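PDB 4H40: putative cell adhesion protein from Bacteroides fragilis, which is of unknown molecular function but is probably a component of bacterial pili that take part in cell adhesion. Local coordinates for residues R79-G82 and S87-Y90; A125-S128 and V132-G135; T143-R146 and T150-T153; M184-R189 and I267-N272; L227-G232 and G288-A293. All coordinates share one frame; numbering follows the deposited sequence.

Interaction 1: R79-G82 and S87-Y90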
loop_
_atom_site.group_PDB
_atom_site.type_symbol
_atom_site.label_atom_id
_atom_site.label_comp_id
_atom_site.label_asym_id
_atom_site.label_seq_id
_atom_site.Cartn_x
_atom_site.Cartn_y
_atom_site.Cartn_z
ATOM N N ARG B 79 -37.046 -0.751 -15.426
ATOM C CA ARG B 79 -36.887 -0.345 -16.817
ATOM C C ARG B 79 -36.843 1.174 -16.843
ATOM O O ARG B 79 -37.818 1.839 -16.470
ATOM C CB ARG B 79 -37.976 -0.902 -17.769
ATOM C CG ARG B 79 -37.949 -2.412 -18.034
ATOM C CD ARG B 79 -36.691 -2.947 -18.704
ATOM N NE ARG B 79 -36.652 -4.408 -18.609
ATOM C CZ ARG B 79 -35.580 -5.160 -18.835
ATOM N NH1 ARG B 79 -34.423 -4.597 -19.169
ATOM N NH2 ARG B 79 -35.650 -6.479 -18.716
ATOM N N ASN B 80 -35.680 1.720 -17.240
ATOM C CA ASN B 80 -35.434 3.156 -17.346
ATOM C C ASN B 80 -36.123 3.688 -18.609
ATOM O O ASN B 80 -35.484 4.231 -19.516
ATOM C CB ASN B 80 -33.929 3.448 -17.320
ATOM C CG ASN B 80 -33.287 3.267 -15.965
ATOM O OD1 ASN B 80 -33.938 2.997 -14.947
ATOM N ND2 ASN B 80 -31.984 3.431 -15.917
ATOM N N ALA B 81 -37.464 3.530 -18.626
ATOM C CA ALA B 81 -38.338 3.880 -19.727
ATOM C C ALA B 81 -39.190 5.128 -19.444
ATOM O O ALA B 81 -39.931 5.539 -20.329
ATOM C CB ALA B 81 -39.237 2.697 -20.046
ATOM N N GLY B 82 -39.042 5.749 -18.267
ATOM C CA GLY B 82 -39.781 6.958 -17.881
ATOM C C GLY B 82 -39.376 8.230 -18.614
ATOM O O GLY B 82 -38.480 8.200 -19.472
ATOM N N SER B 87 -36.670 5.899 -14.171
ATOM C CA SER B 87 -36.967 4.505 -13.853
ATOM C C SER B 87 -38.486 4.254 -13.683
ATOM O O SER B 87 -39.208 5.109 -13.142
ATOM C CB SER B 87 -36.231 4.079 -12.587
ATOM O OG SER B 87 -34.828 4.201 -12.742
ATOM N N LEU B 88 -38.946 3.058 -14.160
ATOM C CA LEU B 88 -40.313 2.536 -14.011
ATOM C C LEU B 88 -40.267 1.117 -13.416
ATOM O O LEU B 88 -39.412 0.319 -13.824
ATOM C CB LEU B 88 -41.081 2.554 -15.342
ATOM C CG LEU B 88 -41.221 3.921 -16.044
ATOM C CD1 LEU B 88 -41.892 3.769 -17.369
ATOM C CD2 LEU B 88 -41.972 4.938 -15.183
ATOM N N LEU B 89 -41.157 0.814 -12.438
ATOM C CA LEU B 89 -41.177 -0.479 -11.716
ATOM C C LEU B 89 -42.357 -1.368 -12.131
ATOM O O LEU B 89 -43.529 -1.004 -11.941
ATOM C CB LEU B 89 -41.192 -0.247 -10.196
ATOM C CG LEU B 89 -40.008 0.545 -9.625
ATOM C CD1 LEU B 89 -40.299 1.040 -8.220
ATOM C CD2 LEU B 89 -38.753 -0.278 -9.613
ATOM N N TYR B 90 -42.036 -2.539 -12.711
ATOM C CA TYR B 90 -43.030 -3.476 -13.227
ATOM C C TYR B 90 -43.144 -4.727 -12.371
ATOM O O TYR B 90 -42.155 -5.439 -12.217
ATOM C CB TYR B 90 -42.695 -3.880 -14.669
ATOM C CG TYR B 90 -42.648 -2.714 -15.628
ATOM C CD1 TYR B 90 -41.467 -2.012 -15.844
ATOM C CD2 TYR B 90 -43.785 -2.323 -16.342
ATOM C CE1 TYR B 90 -41.423 -0.926 -16.720
ATOM C CE2 TYR B 90 -43.753 -1.240 -17.220
ATOM C CZ TYR B 90 -42.568 -0.550 -17.414
ATOM O OH TYR B 90 -42.533 0.505 -18.294
#
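R79 and L88 are joined by two backbone hydrogen bonds, the pattern of an antiparallel hydrogen-bonded pair. R79 N donates to L88 O at 3.1 Å, and L88 N donates back to R79 O at 2.8 Å. The two CA atoms are 5.3 Å apart. Past this pair the chain bends away: N80 is the centre of an inverse gamma turn, with a weak bond from A81 N to R79 O.

The packing lies on the sheet face that carries R79 and L88. The R79 side chain has CG anti to its carbonyl carbon (chi1 -69°), and the start of the chain passes the tyrosine ring of Y90. R79 CB comes within 3.6 Å of Y90 CE1, and the two side chains cross at about a right angle. L88 leans over the turn: its CD1 lies 3.6 Å from G82 N and 3.9 Å from A81 CB.

Further out, the bend at chi2 carries the R79 guanidinium off to D53, where NH1 makes a salt bridge with OD1. The other carboxylate oxygen of D53 accepts from N80 N, so D53 ties the start of the turn to another loop. The contact lies on the surface. It is the closed end of a beta hairpin, formed where strand 74-79 gives way to strand 88-94. The strand pairing continues with backbone bonding between Y90 and L77, while L89 packs on Y76 and V78 of strand 74-79.

Interaction 2: A125-S128 and V132-G135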
loop_
_atom_site.group_PDB
_atom_site.type_symbol
_atom_site.label_atom_id
_atom_site.label_comp_id
_atom_site.label_asym_id
_atom_site.label_seq_id
_atom_site.Cartn_x
_atom_site.Cartn_y
_atom_site.Cartn_z
ATOM N N ALA B 125 -34.907 -13.733 -1.891
ATOM C CA ALA B 125 -35.899 -14.262 -0.958
ATOM C C ALA B 125 -35.451 -14.084 0.499
ATOM O O ALA B 125 -34.259 -14.189 0.811
ATOM C CB ALA B 125 -36.154 -15.725 -1.251
ATOM N N LEU B 126 -36.410 -13.796 1.383
ATOM C CA LEU B 126 -36.129 -13.618 2.802
ATOM C C LEU B 126 -35.918 -14.966 3.455
ATOM O O LEU B 126 -36.637 -15.919 3.144
ATOM C CB LEU B 126 -37.249 -12.851 3.524
ATOM C CG LEU B 126 -37.571 -11.455 3.011
ATOM C CD1 LEU B 126 -38.956 -11.037 3.424
ATOM C CD2 LEU B 126 -36.547 -10.447 3.455
ATOM N N ASN B 127 -34.930 -15.057 4.352
ATOM C CA ASN B 127 -34.647 -16.284 5.084
ATOM C C ASN B 127 -35.518 -16.345 6.361
ATOM O O ASN B 127 -36.365 -15.467 6.575
ATOM C CB ASN B 127 -33.141 -16.408 5.386
ATOM C CG ASN B 127 -32.522 -15.321 6.239
ATOM O OD1 ASN B 127 -33.186 -14.602 6.991
ATOM N ND2 ASN B 127 -31.209 -15.216 6.185
ATOM N N SER B 128 -35.332 -17.393 7.188
ATOM C CA SER B 128 -36.089 -17.625 8.429
ATOM C C SER B 128 -35.982 -16.457 9.436
ATOM O O SER B 128 -36.956 -16.155 10.125
ATOM C CB SER B 128 -35.618 -18.914 9.098
ATOM O OG SER B 128 -34.212 -18.924 9.286
ATOM N N VAL B 132 -31.807 -11.670 4.278
ATOM C CA VAL B 132 -31.473 -12.427 3.083
ATOM C C VAL B 132 -30.137 -13.134 3.294
ATOM O O VAL B 132 -29.305 -12.676 4.077
ATOM C CB VAL B 132 -31.452 -11.527 1.807
ATOM C CG1 VAL B 132 -32.859 -11.108 1.397
ATOM C CG2 VAL B 132 -30.557 -10.310 1.983
ATOM N N ASN B 133 -29.942 -14.250 2.584
ATOM C CA ASN B 133 -28.683 -14.985 2.562
ATOM C C ASN B 133 -27.724 -14.239 1.608
ATOM O O ASN B 133 -28.059 -14.027 0.435
ATOM C CB ASN B 133 -28.920 -16.443 2.106
ATOM C CG ASN B 133 -29.720 -17.301 3.058
ATOM O OD1 ASN B 133 -29.586 -17.221 4.279
ATOM N ND2 ASN B 133 -30.552 -18.188 2.517
ATOM N N ILE B 134 -26.569 -13.779 2.123
ATOM C CA ILE B 134 -25.613 -13.037 1.292
ATOM C C ILE B 134 -24.197 -13.472 1.626
ATOM O O ILE B 134 -23.811 -13.463 2.798
ATOM C CB ILE B 134 -25.803 -11.484 1.354
ATOM C CG1 ILE B 134 -24.651 -10.745 0.669
ATOM C CG2 ILE B 134 -26.026 -10.959 2.766
ATOM C CD1 ILE B 134 -25.058 -9.698 -0.231
ATOM N N GLY B 135 -23.454 -13.851 0.584
ATOM C CA GLY B 135 -22.056 -14.265 0.664
ATOM C C GLY B 135 -21.122 -13.283 -0.024
ATOM O O GLY B 135 -21.448 -12.103 -0.184
#
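Two asparagine torsions bring N127 and N133 together. N127 holds CG between its backbone N and carbonyl carbon (chi1 61°), which turns the amide toward 132-135. N133 holds CG beside its backbone N (chi1 -67°), and its OD1 reaches back to meet N127.

N127 ND2 donates to N133 OD1 at 3.2 Å, with an almost straight N-H...O angle of 176°. The acceptor lies in the amide plane of N127. On the N133 side the geometry differs: the donor sits well above the carbonyl plane. The two amide planes are 60° apart, so the groups are tilted and do not stack. The other end of the N127 amide turns to its own loop, where OD1 takes weak hydrogen bonds from K129 N and F131 N.

V132 CG1 lies against the A125 carbonyl, 3.4 Å from A125 O. More loosely, it is 4.3 Å from L126 CD2. L126 and V132 both also pack on L120 of strand 113-121, so that strand gives them a common base. N133 O accepts from K124 NZ just before the first segment.

Neither segment is a regular strand. The arrangement is that of an irregular surface loop drawn together by a hydrogen bond between two asparagine side chains. It lies on the long connection from strand 113-121 to strand 141-142 of this fimbrillin-like beta fold.

Interaction 3: T143-R146 and T150-T153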
loop_
_atom_site.group_PDB
_atom_site.type_symbol
_atom_site.label_atom_id
_atom_site.label_comp_id
_atom_site.label_asym_id
_atom_site.label_seq_id
_atom_site.Cartn_x
_atom_site.Cartn_y
_atom_site.Cartn_z
ATOM N N THR B 143 -32.324 -1.006 2.154
ATOM C CA THR B 143 -32.696 -0.017 3.155
ATOM C C THR B 143 -31.582 -0.021 4.212
ATOM O O THR B 143 -31.136 -1.093 4.631
ATOM C CB THR B 143 -34.066 -0.425 3.744
ATOM O OG1 THR B 143 -35.051 -0.447 2.706
ATOM C CG2 THR B 143 -34.514 0.478 4.863
ATOM N N ASP B 144 -31.106 1.152 4.613
ATOM C CA ASP B 144 -30.053 1.242 5.616
ATOM C C ASP B 144 -30.453 2.214 6.690
ATOM O O ASP B 144 -30.654 3.397 6.404
ATOM C CB ASP B 144 -28.727 1.659 4.983
ATOM C CG ASP B 144 -27.517 1.042 5.632
ATOM O OD1 ASP B 144 -27.318 1.263 6.839
ATOM O OD2 ASP B 144 -26.754 0.359 4.926
ATOM N N ASP B 145 -30.563 1.726 7.935
ATOM C CA ASP B 145 -30.969 2.566 9.055
ATOM C C ASP B 145 -29.801 3.403 9.596
ATOM O O ASP B 145 -30.013 4.268 10.452
ATOM C CB ASP B 145 -31.596 1.707 10.153
ATOM C CG ASP B 145 -33.053 1.307 9.918
ATOM O OD1 ASP B 145 -33.666 1.811 8.944
ATOM O OD2 ASP B 145 -33.588 0.501 10.729
ATOM N N ARG B 146 -28.588 3.198 9.056
ATOM C CA ARG B 146 -27.405 3.946 9.479
ATOM C C ARG B 146 -27.472 5.396 9.002
ATOM O O ARG B 146 -26.865 6.255 9.635
ATOM C CB ARG B 146 -26.106 3.273 8.991
ATOM C CG ARG B 146 -25.735 2.033 9.796
ATOM C CD ARG B 146 -24.595 1.234 9.167
ATOM N NE ARG B 146 -25.032 0.451 8.005
ATOM C CZ ARG B 146 -24.360 -0.564 7.468
ATOM N NH1 ARG B 146 -23.208 -0.960 7.994
ATOM N NH2 ARG B 146 -24.839 -1.194 6.408
ATOM N N THR B 150 -31.613 6.941 3.617
ATOM C CA THR B 150 -31.856 5.546 3.250
ATOM C C THR B 150 -32.635 4.752 4.322
ATOM O O THR B 150 -33.012 3.596 4.082
ATOM C CB THR B 150 -30.509 4.853 2.953
ATOM O OG1 THR B 150 -29.711 4.806 4.138
ATOM C CG2 THR B 150 -29.743 5.532 1.857
ATOM N N ALA B 151 -32.898 5.375 5.486
ATOM C CA ALA B 151 -33.633 4.766 6.604
ATOM C C ALA B 151 -35.039 4.382 6.196
ATOM O O ALA B 151 -35.635 5.024 5.317
ATOM C CB ALA B 151 -33.678 5.719 7.784
HETATM N N MSE B 152 -35.553 3.320 6.841
HETATM C CA MSE B 152 -36.878 2.742 6.644
HETATM C C MSE B 152 -37.967 3.770 6.925
HETATM O O MSE B 152 -37.873 4.538 7.885
HETATM C CB MSE B 152 -37.045 1.513 7.551
HETATM C CG MSE B 152 -38.442 0.920 7.538
HETATM SE SE MSE B 152 -38.642 -0.612 8.705
HETATM C CE MSE B 152 -38.269 0.239 10.407
ATOM N N THR B 153 -39.002 3.774 6.076
ATOM C CA THR B 153 -40.129 4.687 6.203
ATOM C C THR B 153 -41.428 3.928 6.366
ATOM O O THR B 153 -41.528 2.734 6.069
ATOM C CB THR B 153 -40.201 5.649 5.004
ATOM O OG1 THR B 153 -40.047 4.923 3.779
ATOM C CG2 THR B 153 -39.164 6.745 5.090
#
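The backbones of D144 and T150 meet without forming a regular strand pair: D144 N donates to T150 O at 3.1 Å. T150 answers with its side chain. Its OG1 sits between the backbone N and the carbonyl carbon (chi1 64°), which turns it to D144 O. It donates there at 2.8 Å, so one residue both accepts from D144 and donates to it.

D145 reaches the next link. Its OD1 is met nearly head-on by the backbone N of M152 (a selenomethionine) at 3.2 Å, with an N-H...O angle of 176°. The other oxygen, OD2, makes a salt bridge with R118 of strand 113-121.

The carboxylate of D144 forms an Asx turn: OD1 accepts from R146 N through its anti lone pair. R146 NE donates to the syn lone pair of OD1 at 2.7 Å, a salt bridge in the guanidinium plane. R146 NH2 binds D144 OD2 at 2.9 Å, so the arginine grips side-on, one nitrogen to each oxygen. OD2 also accepts from Q180 of strand 177-190. These bonds lie in the loop between strands 141-142 and 153-157.

T143 CG2 packs 3.8 Å from M152 CB, while T143 OG1 accepts from I119 N of strand 113-121.

Interaction 4: M184-R189 and I267-N272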
loop_
_atom_site.group_PDB
_atom_site.type_symbol
_atom_site.label_atom_id
_atom_site.label_comp_id
_atom_site.label_asym_id
_atom_site.label_seq_id
_atom_site.Cartn_x
_atom_site.Cartn_y
_atom_site.Cartn_z
HETATM N N MSE B 184 -14.496 -4.526 -4.334
HETATM C CA MSE B 184 -13.085 -4.523 -4.705
HETATM C C MSE B 184 -13.020 -4.441 -6.217
HETATM O O MSE B 184 -13.825 -5.076 -6.905
HETATM C CB MSE B 184 -12.324 -5.731 -4.163
HETATM C CG MSE B 184 -12.198 -5.701 -2.656
HETATM SE SE MSE B 184 -11.031 -7.054 -1.879
HETATM C CE MSE B 184 -9.387 -6.058 -1.924
ATOM N N GLN B 185 -12.136 -3.582 -6.737
ATOM C CA GLN B 185 -11.954 -3.445 -8.157
ATOM C C GLN B 185 -10.479 -3.459 -8.495
ATOM O O GLN B 185 -9.691 -2.829 -7.812
ATOM C CB GLN B 185 -12.612 -2.176 -8.652
ATOM C CG GLN B 185 -12.599 -2.103 -10.142
ATOM C CD GLN B 185 -13.136 -0.812 -10.604
ATOM O OE1 GLN B 185 -14.325 -0.684 -10.861
ATOM N NE2 GLN B 185 -12.265 0.160 -10.742
ATOM N N PHE B 186 -10.114 -4.187 -9.552
ATOM C CA PHE B 186 -8.767 -4.315 -10.077
ATOM C C PHE B 186 -8.785 -3.923 -11.561
ATOM O O PHE B 186 -9.557 -4.474 -12.352
ATOM C CB PHE B 186 -8.226 -5.748 -9.870
ATOM C CG PHE B 186 -8.400 -6.245 -8.440
ATOM C CD1 PHE B 186 -7.451 -5.959 -7.464
ATOM C CD2 PHE B 186 -9.528 -6.947 -8.066
ATOM C CE1 PHE B 186 -7.644 -6.348 -6.146
ATOM C CE2 PHE B 186 -9.722 -7.333 -6.736
ATOM C CZ PHE B 186 -8.791 -7.018 -5.787
ATOM N N THR B 187 -8.000 -2.881 -11.897
ATOM C CA THR B 187 -7.739 -2.446 -13.251
ATOM C C THR B 187 -6.338 -2.953 -13.545
ATOM O O THR B 187 -5.406 -2.613 -12.796
ATOM C CB THR B 187 -7.906 -0.929 -13.414
ATOM O OG1 THR B 187 -9.234 -0.544 -13.048
ATOM C CG2 THR B 187 -7.620 -0.471 -14.825
ATOM N N VAL B 188 -6.205 -3.864 -14.541
ATOM C CA VAL B 188 -4.896 -4.425 -14.948
ATOM C C VAL B 188 -4.513 -3.813 -16.285
ATOM O O VAL B 188 -5.189 -4.058 -17.287
ATOM C CB VAL B 188 -4.856 -5.968 -15.015
ATOM C CG1 VAL B 188 -3.451 -6.448 -15.309
ATOM C CG2 VAL B 188 -5.406 -6.606 -13.740
ATOM N N ARG B 189 -3.456 -2.999 -16.299
ATOM C CA ARG B 189 -2.989 -2.329 -17.507
ATOM C C ARG B 189 -1.937 -3.143 -18.245
ATOM O O ARG B 189 -1.166 -3.875 -17.624
ATOM C CB ARG B 189 -2.411 -0.973 -17.152
ATOM C CG ARG B 189 -3.418 0.080 -16.751
ATOM C CD ARG B 189 -2.697 1.354 -16.408
ATOM N NE ARG B 189 -3.625 2.411 -16.005
ATOM C CZ ARG B 189 -3.311 3.426 -15.201
ATOM N NH1 ARG B 189 -2.085 3.530 -14.693
ATOM N NH2 ARG B 189 -4.224 4.335 -14.886
ATOM N N ILE B 267 -5.012 -10.424 3.288
ATOM C CA ILE B 267 -5.935 -10.755 2.211
ATOM C C ILE B 267 -5.037 -10.968 0.984
ATOM O O ILE B 267 -4.374 -10.015 0.575
ATOM C CB ILE B 267 -7.046 -9.669 1.992
ATOM C CG1 ILE B 267 -8.069 -9.684 3.150
ATOM C CG2 ILE B 267 -7.763 -9.877 0.637
ATOM C CD1 ILE B 267 -8.899 -8.431 3.277
ATOM N N SER B 268 -4.947 -12.207 0.458
ATOM C CA SER B 268 -4.178 -12.467 -0.754
ATOM C C SER B 268 -5.098 -12.325 -1.972
ATOM O O SER B 268 -6.288 -12.657 -1.920
ATOM C CB SER B 268 -3.496 -13.827 -0.730
ATOM O OG SER B 268 -4.256 -14.856 -1.334
ATOM N N VAL B 269 -4.535 -11.775 -3.045
ATOM C CA VAL B 269 -5.176 -11.538 -4.328
ATOM C C VAL B 269 -4.304 -12.225 -5.398
ATOM O O VAL B 269 -3.186 -11.779 -5.655
ATOM C CB VAL B 269 -5.395 -10.025 -4.604
ATOM C CG1 VAL B 269 -5.957 -9.800 -5.999
ATOM C CG2 VAL B 269 -6.325 -9.407 -3.576
ATOM N N LEU B 270 -4.805 -13.333 -5.982
ATOM C CA LEU B 270 -4.087 -14.042 -7.039
ATOM C C LEU B 270 -4.666 -13.716 -8.406
ATOM O O LEU B 270 -5.806 -14.059 -8.678
ATOM C CB LEU B 270 -4.139 -15.554 -6.839
ATOM C CG LEU B 270 -3.202 -16.204 -5.880
ATOM C CD1 LEU B 270 -3.465 -17.687 -5.886
ATOM C CD2 LEU B 270 -1.773 -15.969 -6.272
ATOM N N LEU B 271 -3.863 -13.123 -9.275
ATOM C CA LEU B 271 -4.284 -12.779 -10.618
ATOM C C LEU B 271 -3.724 -13.798 -11.574
ATOM O O LEU B 271 -2.516 -13.951 -11.651
ATOM C CB LEU B 271 -3.817 -11.359 -10.983
ATOM C CG LEU B 271 -4.316 -10.234 -10.072
ATOM C CD1 LEU B 271 -3.340 -9.978 -8.928
ATOM C CD2 LEU B 271 -4.525 -8.981 -10.831
ATOM N N ASN B 272 -4.606 -14.551 -12.246
ATOM C CA ASN B 272 -4.261 -15.562 -13.242
ATOM C C ASN B 272 -4.538 -14.958 -14.590
ATOM O O ASN B 272 -5.705 -14.775 -14.966
ATOM C CB ASN B 272 -5.051 -16.834 -13.008
ATOM C CG ASN B 272 -4.861 -17.393 -11.628
ATOM O OD1 ASN B 272 -3.893 -18.078 -11.359
ATOM N ND2 ASN B 272 -5.769 -17.089 -10.727
#
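F186 and V188 face V269 and L271 across the interior of a beta sandwich, the architecture expected of a fimbrillin-like domain in the transthyretin clan. Strands 177-190 and 266-275 belong to different sheets. No hydrogen bond joins the two segments, and the nearest CA atoms, those of V188 and L271, are 9.4 Å apart. Side chains alone bridge the gap.

F186 reaches in from one sheet and V269 comes to meet it from the other. V269 CG1 is 3.8 Å from F186 CE1 and lies 4.3 Å from the ring centroid, an off-centre CH-pi contact. V269 CG2 comes to 4.1 Å from F186 CZ, so both methyls lie near the outer end of the ring. The F186 torsion chi1 of -50° sets CG beside the backbone N, from where the ring extends toward V269.

Every second residue points inward: M184, F186 and V188 on one strand, I267, V269 and L271 on the other. Within the first sheet, M184 and F186 bond by backbone to strand 251-257. M184, a selenomethionine, also packs on V257 and Y299, and V188 packs on V303. F186 touches I206 of strand 197-207 in the facing sheet.

V188 and L271 pass alongside each other, running opposite ways, with V188 CG2 3.9 Å from L271 CD2.

Interaction 5: L227-G232 and G288-A293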
loop_
_atom_site.group_PDB
_atom_site.type_symbol
_atom_site.label_atom_id
_atom_site.label_comp_id
_atom_site.label_asym_id
_atom_site.label_seq_id
_atom_site.Cartn_x
_atom_site.Cartn_y
_atom_site.Cartn_z
ATOM N N LEU B 227 -24.880 -5.994 8.721
ATOM C CA LEU B 227 -23.773 -6.964 8.649
ATOM C C LEU B 227 -22.558 -6.547 9.508
ATOM O O LEU B 227 -22.063 -5.421 9.365
ATOM C CB LEU B 227 -23.288 -7.195 7.206
ATOM C CG LEU B 227 -24.276 -7.662 6.170
ATOM C CD1 LEU B 227 -23.577 -7.868 4.844
ATOM C CD2 LEU B 227 -24.986 -8.921 6.605
ATOM N N PRO B 228 -22.055 -7.444 10.388
ATOM C CA PRO B 228 -20.905 -7.067 11.230
ATOM C C PRO B 228 -19.592 -7.052 10.462
ATOM O O PRO B 228 -19.469 -7.721 9.433
ATOM C CB PRO B 228 -20.892 -8.153 12.305
ATOM C CG PRO B 228 -21.474 -9.345 11.626
ATOM C CD PRO B 228 -22.520 -8.816 10.691
ATOM N N VAL B 229 -18.602 -6.322 11.009
ATOM C CA VAL B 229 -17.243 -6.213 10.465
ATOM C C VAL B 229 -16.312 -7.108 11.326
ATOM O O VAL B 229 -15.488 -6.592 12.099
ATOM C CB VAL B 229 -16.717 -4.746 10.359
ATOM C CG1 VAL B 229 -15.576 -4.652 9.346
ATOM C CG2 VAL B 229 -17.830 -3.756 10.012
ATOM N N LYS B 230 -16.483 -8.451 11.229
ATOM C CA LYS B 230 -15.651 -9.390 12.004
ATOM C C LYS B 230 -14.485 -9.951 11.136
ATOM O O LYS B 230 -14.471 -9.779 9.905
ATOM C CB LYS B 230 -16.449 -10.520 12.730
ATOM C CG LYS B 230 -17.694 -11.093 12.046
ATOM C CD LYS B 230 -18.183 -12.350 12.787
ATOM C CE LYS B 230 -19.575 -12.806 12.409
ATOM N NZ LYS B 230 -19.635 -13.398 11.041
ATOM N N VAL B 231 -13.481 -10.560 11.824
ATOM C CA VAL B 231 -12.226 -11.093 11.293
ATOM C C VAL B 231 -12.492 -12.190 10.225
ATOM O O VAL B 231 -13.189 -13.179 10.488
ATOM C CB VAL B 231 -11.282 -11.579 12.449
ATOM C CG1 VAL B 231 -10.003 -12.211 11.907
ATOM C CG2 VAL B 231 -10.917 -10.425 13.383
ATOM N N GLY B 232 -11.920 -11.979 9.040
ATOM C CA GLY B 232 -12.007 -12.909 7.915
ATOM C C GLY B 232 -11.111 -14.123 8.075
ATOM O O GLY B 232 -10.311 -14.144 9.003
ATOM N N GLY B 288 -3.526 -5.200 6.826
ATOM C CA GLY B 288 -4.144 -4.009 7.407
ATOM C C GLY B 288 -5.319 -3.441 6.643
ATOM O O GLY B 288 -5.271 -2.281 6.218
ATOM N N LEU B 289 -6.379 -4.252 6.456
ATOM C CA LEU B 289 -7.551 -3.842 5.688
ATOM C C LEU B 289 -8.867 -3.867 6.511
ATOM O O LEU B 289 -9.112 -4.844 7.219
ATOM C CB LEU B 289 -7.686 -4.747 4.446
ATOM C CG LEU B 289 -7.036 -4.259 3.133
ATOM C CD1 LEU B 289 -7.144 -5.312 2.048
ATOM C CD2 LEU B 289 -7.697 -2.977 2.619
ATOM N N TYR B 290 -9.694 -2.771 6.402
ATOM C CA TYR B 290 -11.012 -2.570 7.030
ATOM C C TYR B 290 -12.027 -2.266 5.927
ATOM O O TYR B 290 -12.219 -1.107 5.510
ATOM C CB TYR B 290 -10.995 -1.464 8.108
ATOM C CG TYR B 290 -12.025 -1.664 9.204
ATOM C CD1 TYR B 290 -11.903 -2.703 10.123
ATOM C CD2 TYR B 290 -13.120 -0.808 9.328
ATOM C CE1 TYR B 290 -12.853 -2.904 11.123
ATOM C CE2 TYR B 290 -14.069 -0.985 10.339
ATOM C CZ TYR B 290 -13.937 -2.040 11.233
ATOM O OH TYR B 290 -14.874 -2.241 12.235
ATOM N N LEU B 291 -12.596 -3.351 5.376
ATOM C CA LEU B 291 -13.552 -3.306 4.265
ATOM C C LEU B 291 -14.938 -3.114 4.851
ATOM O O LEU B 291 -15.377 -3.928 5.675
ATOM C CB LEU B 291 -13.433 -4.605 3.433
ATOM C CG LEU B 291 -11.995 -5.056 3.000
ATOM C CD1 LEU B 291 -12.015 -6.407 2.258
ATOM C CD2 LEU B 291 -11.328 -4.031 2.123
ATOM N N THR B 292 -15.573 -1.978 4.542
ATOM C CA THR B 292 -16.905 -1.679 5.080
ATOM C C THR B 292 -17.943 -1.519 3.940
ATOM O O THR B 292 -17.580 -1.314 2.778
ATOM C CB THR B 292 -16.868 -0.447 6.001
ATOM O OG1 THR B 292 -16.330 0.677 5.307
ATOM C CG2 THR B 292 -16.028 -0.668 7.213
ATOM N N ALA B 293 -19.242 -1.618 4.309
ATOM C CA ALA B 293 -20.408 -1.514 3.443
ATOM C C ALA B 293 -20.457 -0.186 2.748
ATOM O O ALA B 293 -20.306 0.834 3.402
ATOM C CB ALA B 293 -21.669 -1.696 4.266
#
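L291, which V229 touches, is hydrogen-bonded through its backbone to T260, while no hydrogen bond crosses from V229 to Y290 or L291. On the other side, K230 bonds by backbone to D261, and K230 O also accepts from T260 OG1. Strand 260-262 is thus the middle of a small mixed sheet of three strands. It runs parallel to the short, weakly bonded strand 230-231 and antiparallel to strand 289-291.

V229, just before strand 230-231, reaches across to strand 289-291. Its CG1 is anti to the backbone N (chi1 -159°) and sits over one face of the Y290 ring. It stands 3.6 Å above the ring plane, offset toward the rim. V229 CG1 is 3.6 Å from Y290 CZ and 3.9 Å from the ring centroid, a CH-pi contact 25° off the normal. The valine CB lies 3.6 Å from Y290 OH, so the branch rests on the phenol end of the ring. V229 CG1 also approaches L291 O at 3.7 Å.

The two side chains, V229 and Y290, cross at about a right angle. The Y290 side chain also touches D261 and R263. L291 packs on Y297 and is buried.

The chemistry is that of a methyl over an aromatic face. It implies an apolar, dispersion-driven contact between the residue leading into strand 230-231 and strand 289-291, with directional bonding left to strand 260-262 between them.

From the N terminus, interaction 1 closes the hairpin between strands 74-79 and 88-94. Interactions 2 and 3 follow in series, each closing a short loop in the connections from strand 113-121 to 141-142 and on to 153-157. Interactions 4 and 5 span far more sequence and cross: 227-232 falls between 184-189 and 267-272, and 288-293 follows both. Interaction 4 ties two facing sheets, and interaction 5 ties the loop leading into strand 230-231 to strand 289-291. Interactions 4 and 5 touch through I267. Interaction 3 meets interaction 5 through R146 and A293. Interaction 1 lies about 35 Å, centre to centre, from both 4 and 5.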